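Local coordinates for 3-oxo-tetronate kinase (Cupriavidus necator, PDB 5DMH), which catalyses the ATP-dependent phosphorylation of 3-oxo-tetronate to 3-oxo-tetronate 4-phosphate, as a member of the four-carbon acid sugar kinase family, at residues S172-E175 and H176-L179; P318-L321 and A322-E325; E352-A355 and V356-E359; V362-A365 and G366-E370. One frame throughout, in Å; residues are numbered along the deposited sequence.

Contact 1. Residues S172-E175 and H176-L179; sequences SGME and HHPL. With ADP (adenosine-5'-diphosphate), chain C.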
# COMPACT_ATOMS: atom_id res chain seq x y z
N SER A 172 -9.52 15.73 -6.30
CA SER A 172 -8.34 15.11 -6.90
C SER A 172 -8.65 13.89 -7.79
O SER A 172 -7.78 13.35 -8.49
CB SER A 172 -7.38 14.64 -5.81
OG SER A 172 -7.90 13.48 -5.17
N GLY A 173 -9.90 13.45 -7.75
CA GLY A 173 -10.30 12.17 -8.32
C GLY A 173 -10.65 11.14 -7.23
O GLY A 173 -11.40 10.20 -7.50
N MSE A 174 -10.12 11.30 -6.01
CA MSE A 174 -10.41 10.35 -4.93
C MSE A 174 -11.86 10.44 -4.46
O MSE A 174 -12.38 9.51 -3.87
CB MSE A 174 -9.46 10.54 -3.73
CG MSE A 174 -8.09 9.94 -3.97
SE MSE A 174 -8.16 8.01 -4.37
CE MSE A 174 -8.88 7.40 -2.69
N GLU A 175 -12.53 11.53 -4.79
CA GLU A 175 -13.94 11.64 -4.47
C GLU A 175 -14.73 10.63 -5.28
O GLU A 175 -15.90 10.40 -4.98
CB GLU A 175 -14.45 13.08 -4.70
CG GLU A 175 -14.52 13.52 -6.12
CD GLU A 175 -13.23 14.08 -6.68
OE1 GLU A 175 -12.12 13.78 -6.19
OE2 GLU A 175 -13.35 14.85 -7.68
N HIS A 176 -14.10 10.05 -6.31
CA HIS A 176 -14.73 9.01 -7.12
C HIS A 176 -14.15 7.61 -6.94
O HIS A 176 -14.42 6.71 -7.75
CB HIS A 176 -14.64 9.38 -8.60
CG HIS A 176 -15.36 10.65 -8.92
ND1 HIS A 176 -14.76 11.71 -9.56
CD2 HIS A 176 -16.64 11.03 -8.68
CE1 HIS A 176 -15.63 12.69 -9.69
NE2 HIS A 176 -16.79 12.30 -9.17
N HIS A 177 -13.36 7.39 -5.90
CA HIS A 177 -12.85 6.01 -5.67
C HIS A 177 -14.03 5.03 -5.54
O HIS A 177 -15.01 5.32 -4.88
CB HIS A 177 -11.95 5.96 -4.44
CG HIS A 177 -11.16 4.69 -4.34
ND1 HIS A 177 -11.70 3.54 -3.80
CD2 HIS A 177 -9.91 4.36 -4.73
CE1 HIS A 177 -10.81 2.57 -3.84
NE2 HIS A 177 -9.71 3.04 -4.41
N PRO A 178 -13.93 3.85 -6.17
CA PRO A 178 -15.09 2.93 -6.16
C PRO A 178 -15.54 2.42 -4.78
O PRO A 178 -16.75 2.19 -4.57
CB PRO A 178 -14.62 1.72 -6.99
CG PRO A 178 -13.35 2.14 -7.64
CD PRO A 178 -12.78 3.30 -6.89
N LEU A 179 -14.58 2.24 -3.90
CA LEU A 179 -14.80 1.68 -2.56
C LEU A 179 -14.79 2.67 -1.39
O LEU A 179 -15.59 2.53 -0.47
CB LEU A 179 -13.71 0.65 -2.28
CG LEU A 179 -13.92 -0.81 -2.67
CD1 LEU A 179 -14.83 -1.00 -3.83
CD2 LEU A 179 -12.57 -1.52 -2.85
PB ADP C . -6.77 1.31 -6.05
O1B ADP C . -5.31 0.92 -5.81
O2B ADP C . -6.91 2.20 -7.27
O3B ADP C . -7.47 1.83 -4.80
PA ADP C . -8.04 -1.31 -5.73
O1A ADP C . -7.77 -2.52 -6.53
O2A ADP C . -7.60 -1.18 -4.31
O3A ADP C . -7.50 -0.04 -6.60
O5' ADP C . -9.62 -1.02 -5.65
C5' ADP C . -10.43 -0.93 -6.81
C4' ADP C . -11.76 -1.62 -6.53
O4' ADP C . -12.70 -1.24 -7.52
C3' ADP C . -11.64 -3.14 -6.59
O3' ADP C . -12.50 -3.76 -5.62
C2' ADP C . -12.09 -3.43 -7.98
O2' ADP C . -12.46 -4.79 -8.16
C1' ADP C . -13.21 -2.43 -8.13
N9 ADP C . -13.51 -2.21 -9.54
C8 ADP C . -12.63 -2.10 -10.56
N7 ADP C . -13.26 -1.94 -11.73
C5 ADP C . -14.58 -1.96 -11.44
C6 ADP C . -15.81 -1.88 -12.24
N6 ADP C . -15.69 -1.70 -13.57
N1 ADP C . -16.99 -1.92 -11.59
C2 ADP C . -17.08 -2.08 -10.25
N3 ADP C . -16.00 -2.19 -9.44
C4 ADP C . -14.75 -2.15 -10.00

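Contact 2. Residues P318-L321 and A322-E325; sequences PLAL and ARGE. With ADP (adenosine-5'-diphosphate), chain C.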
# COMPACT_ATOMS: atom_id res chain seq x y z
N PRO A 318 -18.05 -6.60 -15.22
CA PRO A 318 -18.56 -7.12 -13.94
C PRO A 318 -19.97 -7.70 -14.07
O PRO A 318 -20.35 -8.62 -13.35
CB PRO A 318 -18.56 -5.89 -13.04
CG PRO A 318 -17.50 -5.00 -13.63
CD PRO A 318 -17.67 -5.19 -15.11
N LEU A 319 -20.76 -7.17 -14.99
CA LEU A 319 -22.13 -7.66 -15.14
C LEU A 319 -22.15 -9.07 -15.70
O LEU A 319 -23.03 -9.86 -15.36
CB LEU A 319 -22.96 -6.71 -16.00
CG LEU A 319 -23.05 -5.25 -15.54
CD1 LEU A 319 -23.97 -4.49 -16.50
CD2 LEU A 319 -23.56 -5.16 -14.14
N ALA A 320 -21.18 -9.39 -16.55
CA ALA A 320 -21.01 -10.77 -17.06
C ALA A 320 -20.57 -11.73 -15.96
O ALA A 320 -21.05 -12.87 -15.90
CB ALA A 320 -20.01 -10.79 -18.21
N LEU A 321 -19.68 -11.27 -15.08
CA LEU A 321 -19.29 -12.05 -13.91
C LEU A 321 -20.49 -12.40 -13.04
O LEU A 321 -20.66 -13.56 -12.65
CB LEU A 321 -18.23 -11.30 -13.07
CG LEU A 321 -16.86 -11.11 -13.74
CD1 LEU A 321 -15.95 -10.22 -12.92
CD2 LEU A 321 -16.17 -12.45 -14.04
N ALA A 322 -21.33 -11.41 -12.75
CA ALA A 322 -22.52 -11.62 -11.93
C ALA A 322 -23.52 -12.56 -12.59
O ALA A 322 -24.19 -13.30 -11.89
CB ALA A 322 -23.19 -10.27 -11.59
N ARG A 323 -23.62 -12.56 -13.92
CA ARG A 323 -24.49 -13.51 -14.64
C ARG A 323 -23.87 -14.91 -14.72
O ARG A 323 -24.50 -15.85 -15.21
CB ARG A 323 -24.77 -13.05 -16.08
CG ARG A 323 -25.58 -11.78 -16.21
CD ARG A 323 -26.00 -11.55 -17.65
NE ARG A 323 -24.87 -11.20 -18.53
CZ ARG A 323 -24.48 -9.96 -18.82
NH1 ARG A 323 -25.09 -8.91 -18.29
NH2 ARG A 323 -23.44 -9.75 -19.63
N GLY A 324 -22.63 -15.04 -14.26
CA GLY A 324 -21.95 -16.31 -14.22
C GLY A 324 -21.43 -16.74 -15.57
O GLY A 324 -21.27 -17.93 -15.82
N GLU A 325 -21.18 -15.78 -16.45
CA GLU A 325 -20.56 -16.09 -17.72
C GLU A 325 -19.08 -16.41 -17.48
O GLU A 325 -18.50 -15.98 -16.48
CB GLU A 325 -20.78 -14.97 -18.72
CG GLU A 325 -22.25 -14.78 -19.06
CD GLU A 325 -22.52 -13.50 -19.81
OE1 GLU A 325 -21.56 -12.92 -20.36
OE2 GLU A 325 -23.70 -13.08 -19.86
PB ADP C . -6.77 1.31 -6.05
O1B ADP C . -5.31 0.92 -5.81
O2B ADP C . -6.91 2.20 -7.27
O3B ADP C . -7.47 1.83 -4.80
PA ADP C . -8.04 -1.31 -5.73
O1A ADP C . -7.77 -2.52 -6.53
O2A ADP C . -7.60 -1.18 -4.31
O3A ADP C . -7.50 -0.04 -6.60
O5' ADP C . -9.62 -1.02 -5.65
C5' ADP C . -10.43 -0.93 -6.81
C4' ADP C . -11.76 -1.62 -6.53
O4' ADP C . -12.70 -1.24 -7.52
C3' ADP C . -11.64 -3.14 -6.59
O3' ADP C . -12.50 -3.76 -5.62
C2' ADP C . -12.09 -3.43 -7.98
O2' ADP C . -12.46 -4.79 -8.16
C1' ADP C . -13.21 -2.43 -8.13
N9 ADP C . -13.51 -2.21 -9.54
C8 ADP C . -12.63 -2.10 -10.56
N7 ADP C . -13.26 -1.94 -11.73
C5 ADP C . -14.58 -1.96 -11.44
C6 ADP C . -15.81 -1.88 -12.24
N6 ADP C . -15.69 -1.70 -13.57
N1 ADP C . -16.99 -1.92 -11.59
C2 ADP C . -17.08 -2.08 -10.25
N3 ADP C . -16.00 -2.19 -9.44
C4 ADP C . -14.75 -2.15 -10.00

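Contact 3. Residues E352-A355 and V356-E359; sequences EVKA and VQAE. With ADP (adenosine-5'-diphosphate), chain C.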
# COMPACT_ATOMS: atom_id res chain seq x y z
N GLU A 352 -19.08 4.61 -15.44
CA GLU A 352 -19.29 3.19 -15.73
C GLU A 352 -19.29 2.37 -14.45
O GLU A 352 -20.10 1.45 -14.29
CB GLU A 352 -18.21 2.67 -16.68
CG GLU A 352 -18.27 3.30 -18.09
CD GLU A 352 -17.02 3.08 -18.95
OE1 GLU A 352 -15.95 2.75 -18.40
OE2 GLU A 352 -17.09 3.28 -20.19
N VAL A 353 -18.36 2.68 -13.56
CA VAL A 353 -18.30 2.01 -12.26
C VAL A 353 -19.61 2.23 -11.50
O VAL A 353 -20.19 1.28 -10.95
CB VAL A 353 -17.11 2.52 -11.45
CG1 VAL A 353 -17.17 2.02 -10.01
CG2 VAL A 353 -15.81 2.08 -12.10
N LYS A 354 -20.07 3.48 -11.47
CA LYS A 354 -21.30 3.80 -10.77
C LYS A 354 -22.47 3.01 -11.32
O LYS A 354 -23.34 2.54 -10.55
CB LYS A 354 -21.60 5.30 -10.82
CG LYS A 354 -20.89 6.11 -9.77
CD LYS A 354 -21.57 5.99 -8.40
CE LYS A 354 -20.87 6.85 -7.35
NZ LYS A 354 -21.26 6.49 -5.95
N ALA A 355 -22.50 2.81 -12.65
CA ALA A 355 -23.59 2.04 -13.25
C ALA A 355 -23.55 0.57 -12.82
O ALA A 355 -24.58 -0.03 -12.54
CB ALA A 355 -23.54 2.15 -14.81
N VAL A 356 -22.36 -0.01 -12.79
CA VAL A 356 -22.20 -1.39 -12.37
C VAL A 356 -22.64 -1.52 -10.91
O VAL A 356 -23.34 -2.44 -10.52
CB VAL A 356 -20.71 -1.82 -12.51
CG1 VAL A 356 -20.47 -3.15 -11.79
CG2 VAL A 356 -20.28 -1.89 -13.98
N GLN A 357 -22.21 -0.58 -10.09
CA GLN A 357 -22.48 -0.64 -8.67
C GLN A 357 -23.97 -0.50 -8.36
O GLN A 357 -24.46 -1.18 -7.46
CB GLN A 357 -21.67 0.41 -7.91
CG GLN A 357 -20.15 0.15 -7.93
CD GLN A 357 -19.41 1.26 -7.20
OE1 GLN A 357 -19.88 2.41 -7.18
NE2 GLN A 357 -18.27 0.95 -6.62
N ALA A 358 -24.67 0.37 -9.08
CA ALA A 358 -26.12 0.53 -8.90
C ALA A 358 -26.83 -0.79 -9.15
O ALA A 358 -27.84 -1.08 -8.52
CB ALA A 358 -26.68 1.62 -9.83
N GLU A 359 -26.31 -1.58 -10.07
CA GLU A 359 -26.95 -2.85 -10.41
C GLU A 359 -26.56 -3.98 -9.44
O GLU A 359 -27.42 -4.75 -9.04
CB GLU A 359 -26.60 -3.24 -11.85
CG GLU A 359 -27.14 -4.59 -12.29
CD GLU A 359 -28.58 -4.53 -12.75
OE1 GLU A 359 -29.35 -3.67 -12.27
OE2 GLU A 359 -28.95 -5.35 -13.62
PB ADP C . -6.77 1.31 -6.05
O1B ADP C . -5.31 0.92 -5.81
O2B ADP C . -6.91 2.20 -7.27
O3B ADP C . -7.47 1.83 -4.80
PA ADP C . -8.04 -1.31 -5.73
O1A ADP C . -7.77 -2.52 -6.53
O2A ADP C . -7.60 -1.18 -4.31
O3A ADP C . -7.50 -0.04 -6.60
O5' ADP C . -9.62 -1.02 -5.65
C5' ADP C . -10.43 -0.93 -6.81
C4' ADP C . -11.76 -1.62 -6.53
O4' ADP C . -12.70 -1.24 -7.52
C3' ADP C . -11.64 -3.14 -6.59
O3' ADP C . -12.50 -3.76 -5.62
C2' ADP C . -12.09 -3.43 -7.98
O2' ADP C . -12.46 -4.79 -8.16
C1' ADP C . -13.21 -2.43 -8.13
N9 ADP C . -13.51 -2.21 -9.54
C8 ADP C . -12.63 -2.10 -10.56
N7 ADP C . -13.26 -1.94 -11.73
C5 ADP C . -14.58 -1.96 -11.44
C6 ADP C . -15.81 -1.88 -12.24
N6 ADP C . -15.69 -1.70 -13.57
N1 ADP C . -16.99 -1.92 -11.59
C2 ADP C . -17.08 -2.08 -10.25
N3 ADP C . -16.00 -2.19 -9.44
C4 ADP C . -14.75 -2.15 -10.00
O HOH W 1 -21.58 3.87 -5.84

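Contact 4. Residues V362-A365 and G366-E370; sequences VERA and GHLVE. With ADP (adenosine-5'-diphosphate), chain C.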
# COMPACT_ATOMS: atom_id res chain seq x y z
N VAL A 362 -21.77 -2.16 -4.28
CA VAL A 362 -20.36 -1.77 -4.31
C VAL A 362 -19.44 -2.94 -3.95
O VAL A 362 -18.50 -3.28 -4.68
CB VAL A 362 -20.11 -0.56 -3.35
CG1 VAL A 362 -18.64 -0.28 -3.16
CG2 VAL A 362 -20.87 0.69 -3.87
N GLU A 363 -19.70 -3.57 -2.80
CA GLU A 363 -18.84 -4.66 -2.37
C GLU A 363 -18.91 -5.87 -3.31
O GLU A 363 -17.89 -6.44 -3.66
CB GLU A 363 -19.19 -5.10 -0.94
CG GLU A 363 -18.25 -6.17 -0.42
CD GLU A 363 -18.48 -6.50 1.04
OE1 GLU A 363 -17.67 -6.06 1.87
OE2 GLU A 363 -19.47 -7.19 1.35
N ARG A 364 -20.12 -6.24 -3.73
CA ARG A 364 -20.28 -7.40 -4.61
C ARG A 364 -19.54 -7.21 -5.93
O ARG A 364 -18.80 -8.10 -6.36
CB ARG A 364 -21.75 -7.74 -4.86
CG ARG A 364 -21.87 -9.16 -5.40
CD ARG A 364 -23.21 -9.51 -5.99
NE ARG A 364 -23.11 -10.81 -6.64
CZ ARG A 364 -23.96 -11.28 -7.54
NH1 ARG A 364 -25.00 -10.56 -7.92
NH2 ARG A 364 -23.77 -12.48 -8.06
N ALA A 365 -19.69 -6.05 -6.56
CA ALA A 365 -19.00 -5.80 -7.83
C ALA A 365 -17.50 -5.82 -7.65
O ALA A 365 -16.78 -6.38 -8.47
CB ALA A 365 -19.44 -4.48 -8.45
N GLY A 366 -17.02 -5.20 -6.58
CA GLY A 366 -15.60 -5.08 -6.35
C GLY A 366 -15.01 -6.46 -6.15
O GLY A 366 -13.98 -6.77 -6.70
N HIS A 367 -15.68 -7.29 -5.36
CA HIS A 367 -15.18 -8.63 -5.09
C HIS A 367 -15.25 -9.57 -6.31
O HIS A 367 -14.33 -10.37 -6.52
CB HIS A 367 -15.84 -9.24 -3.85
CG HIS A 367 -15.33 -8.65 -2.56
ND1 HIS A 367 -15.90 -8.91 -1.33
CD2 HIS A 367 -14.30 -7.79 -2.32
CE1 HIS A 367 -15.25 -8.25 -0.39
NE2 HIS A 367 -14.28 -7.56 -0.97
N LEU A 368 -16.30 -9.47 -7.13
CA LEU A 368 -16.34 -10.27 -8.36
C LEU A 368 -15.13 -9.97 -9.24
O LEU A 368 -14.48 -10.88 -9.77
CB LEU A 368 -17.63 -10.01 -9.15
CG LEU A 368 -18.88 -10.62 -8.57
CD1 LEU A 368 -20.17 -9.98 -9.11
CD2 LEU A 368 -18.88 -12.14 -8.81
N VAL A 369 -14.81 -8.70 -9.39
CA VAL A 369 -13.68 -8.33 -10.22
C VAL A 369 -12.35 -8.82 -9.64
O VAL A 369 -11.52 -9.35 -10.37
CB VAL A 369 -13.62 -6.81 -10.47
CG1 VAL A 369 -12.28 -6.41 -11.15
CG2 VAL A 369 -14.86 -6.36 -11.27
N GLU A 370 -12.14 -8.61 -8.34
CA GLU A 370 -10.95 -9.08 -7.66
C GLU A 370 -10.80 -10.58 -7.84
O GLU A 370 -9.71 -11.06 -8.15
CB GLU A 370 -11.01 -8.73 -6.15
CG GLU A 370 -10.86 -7.24 -5.85
CD GLU A 370 -11.05 -6.90 -4.39
OE1 GLU A 370 -10.88 -7.81 -3.53
OE2 GLU A 370 -11.42 -5.73 -4.09
PB ADP C . -6.77 1.31 -6.05
O1B ADP C . -5.31 0.92 -5.81
O2B ADP C . -6.91 2.20 -7.27
O3B ADP C . -7.47 1.83 -4.80
PA ADP C . -8.04 -1.31 -5.73
O1A ADP C . -7.77 -2.52 -6.53
O2A ADP C . -7.60 -1.18 -4.31
O3A ADP C . -7.50 -0.04 -6.60
O5' ADP C . -9.62 -1.02 -5.65
C5' ADP C . -10.43 -0.93 -6.81
C4' ADP C . -11.76 -1.62 -6.53
O4' ADP C . -12.70 -1.24 -7.52
C3' ADP C . -11.64 -3.14 -6.59
O3' ADP C . -12.50 -3.76 -5.62
C2' ADP C . -12.09 -3.43 -7.98
O2' ADP C . -12.46 -4.79 -8.16
C1' ADP C . -13.21 -2.43 -8.13
N9 ADP C . -13.51 -2.21 -9.54
C8 ADP C . -12.63 -2.10 -10.56
N7 ADP C . -13.26 -1.94 -11.73
C5 ADP C . -14.58 -1.96 -11.44
C6 ADP C . -15.81 -1.88 -12.24
N6 ADP C . -15.69 -1.70 -13.57
N1 ADP C . -16.99 -1.92 -11.59
C2 ADP C . -17.08 -2.08 -10.25
N3 ADP C . -16.00 -2.19 -9.44
C4 ADP C . -14.75 -2.15 -10.00

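Contact 1. Residues S172-E175 and H176-L179
Selenomethionine Met174 and His177 lie side by side in a turn with a short 3-10 segment, part of the loop that brings His177 to the diphosphate of ADP. The turn is closed by two backbone bonds of the i to i+3 kind: His176 N to Gly173 O, and His177 N to Met174 O at 3.1 Å and nearly straight. Just before it, Ser172 OG accepts from Met174 N, an ST turn. Gly173 suits its place because at its positive phi a CB would be jammed against the preceding carbonyl oxygen.

Met174 bends at chi2 and chi3 so that its CE methyl lies alongside His177, 3.8 Å from CD2 and oblique to the ring. Glu175 takes the less common chi1 of 69°, with CG wedged between its backbone N and carbonyl carbon. That torsion lays CG over the centre of the His176 ring, a CH-pi contact 3.8 Å from the centroid. The bend at chi2 then brings OE1 to Gly173 N, from which it accepts at 2.7 Å, while the carboxylate stands 35° from the ring plane.

The His177 ring is held by both nitrogens. ND1 accepts from Leu179 N, tilted somewhat from the ring plane, and also pairs with Thr180 N. Pro178 stiffens the chain here and puts CD over one face of the imidazole. At the ring's edge, in its plane, NE2 gives its hydrogen to ADP O3B over 2.6 Å, almost straight at 174°.

Contact 2. Residues P318-L321 and A322-E325
Leu319 O is approached by two parts of Arg323: its backbone N donates to this oxygen at 3.1 Å, and the guanidinium lies over it with one face. The same face covers Ala320 CA, so the flat cation rests on the helix backbone. Arg323 CG starts off anti to the carbonyl carbon (chi1 -66°), and a bend at chi3 turns the group back along the last turn. There NE meets Glu325 OE2 in a salt bridge of 2.6 Å, nearly straight and within the guanidinium plane, although OE2 is met from above the carboxylate plane. NH2 adds a weak bond to the same oxygen. Both charged chains fold over Ala320, whose small CB lies 3.4 Å from Glu325 OE1; a methyl leaves room for them.

The backbone below ends in a Schellman motif. Glu325 N reaches back to Ala320 O at 3.0 Å and Gly324 N to Leu321 O at 2.9 Å, while Gly324 takes the positive phi (78°) that glycine adopts most easily. At the other end Pro318 suits the first turn, where its missing N-H costs no helix hydrogen bond; its CG lies 3.7 Å from ADP N1.

Thus helix 318-322, short as it is, follows strand 313-315 and is wedged among three others: Pro318 and Leu319 pack on helix 350-360, Leu321 and Ala322 on helix 362-382, and Ala320 on Val327 of helix 327-336.

Contact 3. Residues E352-A355 and V356-E359
Helix 350-360 forms one wall of the adenine pocket, and Val353 and Val356 both face the base from it. Val356 CG1, anti to its backbone N (chi1 167°), lies 3.7 Å from ADP N1, while Val353 CG2 stands 4.0 Å from ADP C6. Branched, non-polar side chains of this kind give a rigid surface for a flat base. The other branch of Val353, CG1, turns to Gln357, one helical turn on; the two side chains run alongside each other, with CG1 3.7 Å from Gln357 CD. Their backbones are joined by Gln357 N to Val353 O at 2.9 Å, flanked by Val356 N to Glu352 O and Ala358 N to Lys354 O.

Gln357 is buried, and both ends of its amide are used. NE2 donates to Pro178 O in the loop before helix 187-193. OE1 takes a hydrogen from a water at 2.6 Å, and that water in turn accepts from Lys354 NZ, also at 2.6 Å; a bend at chi2 (-79°) brings the lysine chain round toward it. Donor and acceptor demands thus fix which way round the amide lies, and the lysine, acting through the water, probably polarises its carbonyl.

Contact 4. Residues V362-A365 and G366-E370
Gly366 and Ala365 mark the packed face of the first turns of helix 362-382, the helix that carries the ribose of ADP; Glu363, Arg364 and His367 lie toward solvent. On the packed side Gly366 N bonds to Val362 O and Val369 N to Ala365 O. Gly366 fits because a CB there would come within 2.9 Å of ADP O3'. With none present the sugar sits close, and ADP O2' donates to Gly366 O at 2.9 Å. Ala365, small as well, lets its CB approach ADP C2 to 3.8 Å and packs on Val356 of helix 350-360. Val369 presses its branched CB against the same ribose hydroxyl, 3.3 Å from O2'.

The outer side is looser. Glu363 and His367 cross one turn apart, with Glu363 CG over a face of the imidazole, 4.0 Å from its centroid and 30° off the normal, a CH-pi contact. The carboxylate plane is 14° from that of the ring, but OE1 and ND1 are 4.6 Å apart and do not pair. Arg364 runs extended from CG to NE, and Leu368 CD1 lies over one face of its guanidinium, 3.9 Å from NE. The polar ends of Glu363, Arg364 and His367 suit this exposed side, whereas Leu368 also reaches Leu321 and Ala322 of helix 318-322.

Glu370 returns to the buried side. Its chain leaves with CG anti to the carbonyl carbon (chi1 -70°) and continues extended, placing the carboxylate between two partners: OE1 in a salt bridge with Lys84 NZ, and OE2 accepting from ADP O3' at 2.7 Å.

In the fold
All four contacts touch the same ADP, with overlapping footprints. Contact 1, in the sugar-binding N-terminal part of the chain, meets the beta-phosphate and one side of the ribose; contacts 2, 3 and 4, all in the nucleotide-binding C-terminal part, enclose the base and ribose. Contacts 2, 3 and 4 are mutually packed, with centres 11 to 13 Å apart; between contacts 2 and 3, Val356 CG1 lies 3.6 Å from Pro318 CB. Contact 1 does not touch contact 2 (nearest atoms about 10 Å apart), but it is tied to contact 3 by the Gln357-Pro178 hydrogen bond and packs on Val362 of contact 4. The nucleotide therefore lies where the two parts of the kinase meet.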